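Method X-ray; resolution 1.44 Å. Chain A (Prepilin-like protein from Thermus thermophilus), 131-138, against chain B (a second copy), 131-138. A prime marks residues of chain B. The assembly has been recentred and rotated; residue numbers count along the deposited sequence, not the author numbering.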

# COMPACT_ATOMS: atom_id res chain seq x y z
N LYS A 131 -11.14 -6.86 8.83
CA LYS A 131 -10.76 -5.65 8.14
C LYS A 131 -9.63 -6.01 7.19
O LYS A 131 -8.76 -6.84 7.51
N VAL A 132 -9.64 -5.36 6.04
CA VAL A 132 -8.58 -5.52 5.05
C VAL A 132 -8.22 -4.14 4.49
O VAL A 132 -9.09 -3.40 4.07
N THR A 133 -6.93 -3.82 4.55
CA THR A 133 -6.40 -2.53 4.06
C THR A 133 -5.41 -2.81 2.94
O THR A 133 -4.38 -3.50 3.14
N LEU A 134 -5.70 -2.25 1.76
CA LEU A 134 -4.90 -2.42 0.58
C LEU A 134 -4.53 -1.05 0.02
O LEU A 134 -5.25 -0.10 0.12
N GLY A 135 -3.37 -1.02 -0.59
CA GLY A 135 -2.88 0.19 -1.28
C GLY A 135 -2.30 -0.10 -2.65
O GLY A 135 -1.86 -1.20 -2.97
N ARG A 136 -2.31 0.94 -3.48
CA ARG A 136 -1.62 0.93 -4.74
C ARG A 136 -0.87 2.24 -4.91
O ARG A 136 -1.42 3.31 -4.59
N ARG A 137 0.39 2.14 -5.31
CA ARG A 137 1.23 3.33 -5.55
C ARG A 137 1.37 3.51 -7.04
O ARG A 137 1.86 2.64 -7.71
N VAL A 138 0.88 4.65 -7.52
CA VAL A 138 0.90 4.96 -8.94
C VAL A 138 1.86 6.13 -9.18
O VAL A 138 1.74 7.17 -8.50
N LYS B 131 4.71 -1.48 -14.77
CA LYS B 131 4.99 -1.78 -13.36
C LYS B 131 3.70 -1.64 -12.56
O LYS B 131 2.87 -0.74 -12.83
N VAL B 132 3.56 -2.50 -11.55
CA VAL B 132 2.43 -2.40 -10.62
C VAL B 132 2.94 -2.62 -9.19
O VAL B 132 3.64 -3.63 -8.92
N THR B 133 2.67 -1.64 -8.33
CA THR B 133 3.07 -1.71 -6.91
C THR B 133 1.84 -1.74 -6.02
O THR B 133 1.01 -0.79 -6.06
N LEU B 134 1.73 -2.80 -5.21
CA LEU B 134 0.62 -3.02 -4.31
C LEU B 134 1.15 -3.24 -2.89
O LEU B 134 2.20 -3.79 -2.69
N GLY B 135 0.34 -2.85 -1.93
CA GLY B 135 0.62 -3.04 -0.53
C GLY B 135 -0.57 -3.57 0.24
O GLY B 135 -1.72 -3.37 -0.13
N ARG B 136 -0.27 -4.26 1.32
CA ARG B 136 -1.27 -4.60 2.29
C ARG B 136 -0.71 -4.29 3.68
O ARG B 136 0.45 -4.57 3.97
N ARG B 137 -1.57 -3.71 4.50
CA ARG B 137 -1.26 -3.36 5.90
C ARG B 137 -2.00 -4.34 6.82
O ARG B 137 -3.22 -4.37 6.79
N VAL B 138 -1.24 -5.08 7.61
CA VAL B 138 -1.77 -6.09 8.50
C VAL B 138 -1.45 -5.67 9.93
O VAL B 138 -0.30 -5.37 10.23

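Two copies of the same strand pair antiparallel about Gly135 and Gly135′, joining the chains through main-chain hydrogen bonds, with Arg136 side chains packed against the partner's Leu134 and Val132 and waters filling the gaps where the strands diverge. At the centre, Gly135 N donates to Gly135′ O and Gly135′ N to Gly135 O, both at 2.9 Å. Further out, Arg137 N reaches Thr133′ O and Arg137′ N reaches Thr133 O, each at 3.1 Å. Between these rungs Leu134 CA and Leu134′ CA lie 3.4 Å from Gly135′ O and Gly135 O, respectively, as CA-H...O contacts.

Leu134 and Arg136 of both chains share one face of the sheet. Leu134 and Leu134′ adopt the mt rotamer, which brings their ends nearer the other strand: Leu134 CD2 meets Arg136′ CG at 3.9 Å, and Leu134′ CD2 meets Arg136 CG at the same distance. Arg136 and Arg136′ are extended, with chi1 to chi3 all t, so each aliphatic stem passes the leucine and carries its guanidinium to the partner's Val132. Val132 CG1 lies over one face of the Arg136′ guanidinium, 4.0 Å from Arg136′ NE; Val132′ CG1 covers one face of the Arg136 group in the same way. Both valines have chi1 t and point sideways. The methyl packs against the flat guanidinium, leaving the NH groups free to bind water in its plane.

Those waters repeat on the two halves. Water 2 accepts from Arg136′ NE and Thr133 N, both at 2.9 Å, and donates to Arg137′ O at 2.7 Å; water 3 links Arg136 NE, Thr133′ N and Arg137 O with the same distances. Each thus ties a side chain to both backbones just beyond the last direct rung. Water 1 then bridges Arg136′ NH2 (3.1 Å) to Lys131 O (2.7 Å), and water 4 bridges Arg136 NH2 (3.0 Å) to Lys131′ O (2.7 Å).

On the other face, Thr133 and Thr133′ (chi1 m) set their methyls against the arginine stems: Thr133 CG2 is 3.9 Å from Arg137′ CB, and Thr133′ CG2 is 4.0 Å from Arg137 CB. Arg137 and Arg137′ are also ttt through chi3; water 5 joins Arg137 NH1 (2.9 Å) to Thr133′ OG1 (2.8 Å). The glycines leave the middle of this face without side chains. Val138 and Val138′ point away and make no contact across the pair.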

# COMPACT_ATOMS: atom_id res chain seq x y z
CB LYS A 131 -10.28 -4.57 9.13
CG LYS A 131 -11.32 -4.10 10.10
CD LYS A 131 -10.74 -3.13 11.12
CE LYS A 131 -11.81 -2.20 11.64
NZ LYS A 131 -11.97 -1.04 10.71
CB VAL A 132 -8.95 -6.48 3.91
CG1 VAL A 132 -7.84 -6.55 2.86
CG2 VAL A 132 -9.33 -7.85 4.43
CB THR A 133 -5.69 -1.74 5.17
OG1 THR A 133 -6.65 -1.36 6.15
CG2 THR A 133 -4.98 -0.50 4.67
CB LEU A 134 -5.65 -3.19 -0.51
CG LEU A 134 -6.20 -4.56 -0.14
CD1 LEU A 134 -6.98 -5.18 -1.28
CD2 LEU A 134 -5.09 -5.51 0.27
CB ARG A 136 -2.55 0.71 -5.92
CG ARG A 136 -1.82 0.67 -7.25
CD ARG A 136 -2.64 0.13 -8.39
NE ARG A 136 -1.85 0.19 -9.62
CZ ARG A 136 -2.32 0.04 -10.85
NH1 ARG A 136 -3.61 -0.21 -11.04
NH2 ARG A 136 -1.49 0.27 -11.86
CB ARG A 137 2.60 3.13 -4.91
CG ARG A 137 3.55 4.30 -5.09
CD ARG A 137 4.85 4.04 -4.41
NE ARG A 137 5.78 5.16 -4.39
CZ ARG A 137 6.75 5.37 -5.25
NH1 ARG A 137 6.93 4.53 -6.27
NH2 ARG A 137 7.56 6.41 -5.06
CB VAL A 138 -0.52 5.32 -9.44
CG1 VAL A 138 -0.49 5.60 -10.93
CG2 VAL A 138 -1.53 4.21 -9.16
CB LYS B 131 6.04 -0.81 -12.80
CG LYS B 131 7.43 -0.98 -13.39
CD LYS B 131 8.40 0.11 -12.98
CE LYS B 131 8.57 0.23 -11.49
NZ LYS B 131 7.51 1.11 -10.93
CB VAL B 132 1.31 -3.39 -10.93
CG1 VAL B 132 0.21 -3.34 -9.87
CG2 VAL B 132 0.71 -3.14 -12.32
CB THR B 133 3.93 -0.51 -6.49
OG1 THR B 133 5.17 -0.57 -7.20
CG2 THR B 133 4.23 -0.47 -5.00
CB LEU B 134 -0.20 -4.24 -4.72
CG LEU B 134 -0.74 -4.23 -6.14
CD1 LEU B 134 -1.40 -5.55 -6.44
CD2 LEU B 134 -1.72 -3.09 -6.36
CB ARG B 136 -1.68 -6.08 2.18
CG ARG B 136 -2.73 -6.48 3.20
CD ARG B 136 -3.42 -7.82 2.95
NE ARG B 136 -4.37 -8.12 4.01
CZ ARG B 136 -4.90 -9.30 4.23
NH1 ARG B 136 -4.62 -10.28 3.37
NH2 ARG B 136 -5.61 -9.49 5.35
CB ARG B 137 -1.71 -1.94 6.21
CG ARG B 137 -1.36 -1.45 7.60
CD ARG B 137 -1.73 0.00 7.80
NE ARG B 137 -1.30 0.58 9.09
CZ ARG B 137 -2.05 0.64 10.17
NH1 ARG B 137 -3.28 0.16 10.15
NH2 ARG B 137 -1.57 1.25 11.25
CB VAL B 138 -1.16 -7.47 8.19
CG1 VAL B 138 -1.78 -8.53 9.06
CG2 VAL B 138 -1.32 -7.88 6.71
O HOH W 1 -6.14 -7.38 7.50
O HOH W 2 -5.13 -5.82 5.59
O HOH W 3 1.02 0.53 -9.23
O HOH W 4 1.34 1.23 -11.76
O HOH W 5 5.66 2.20 -7.44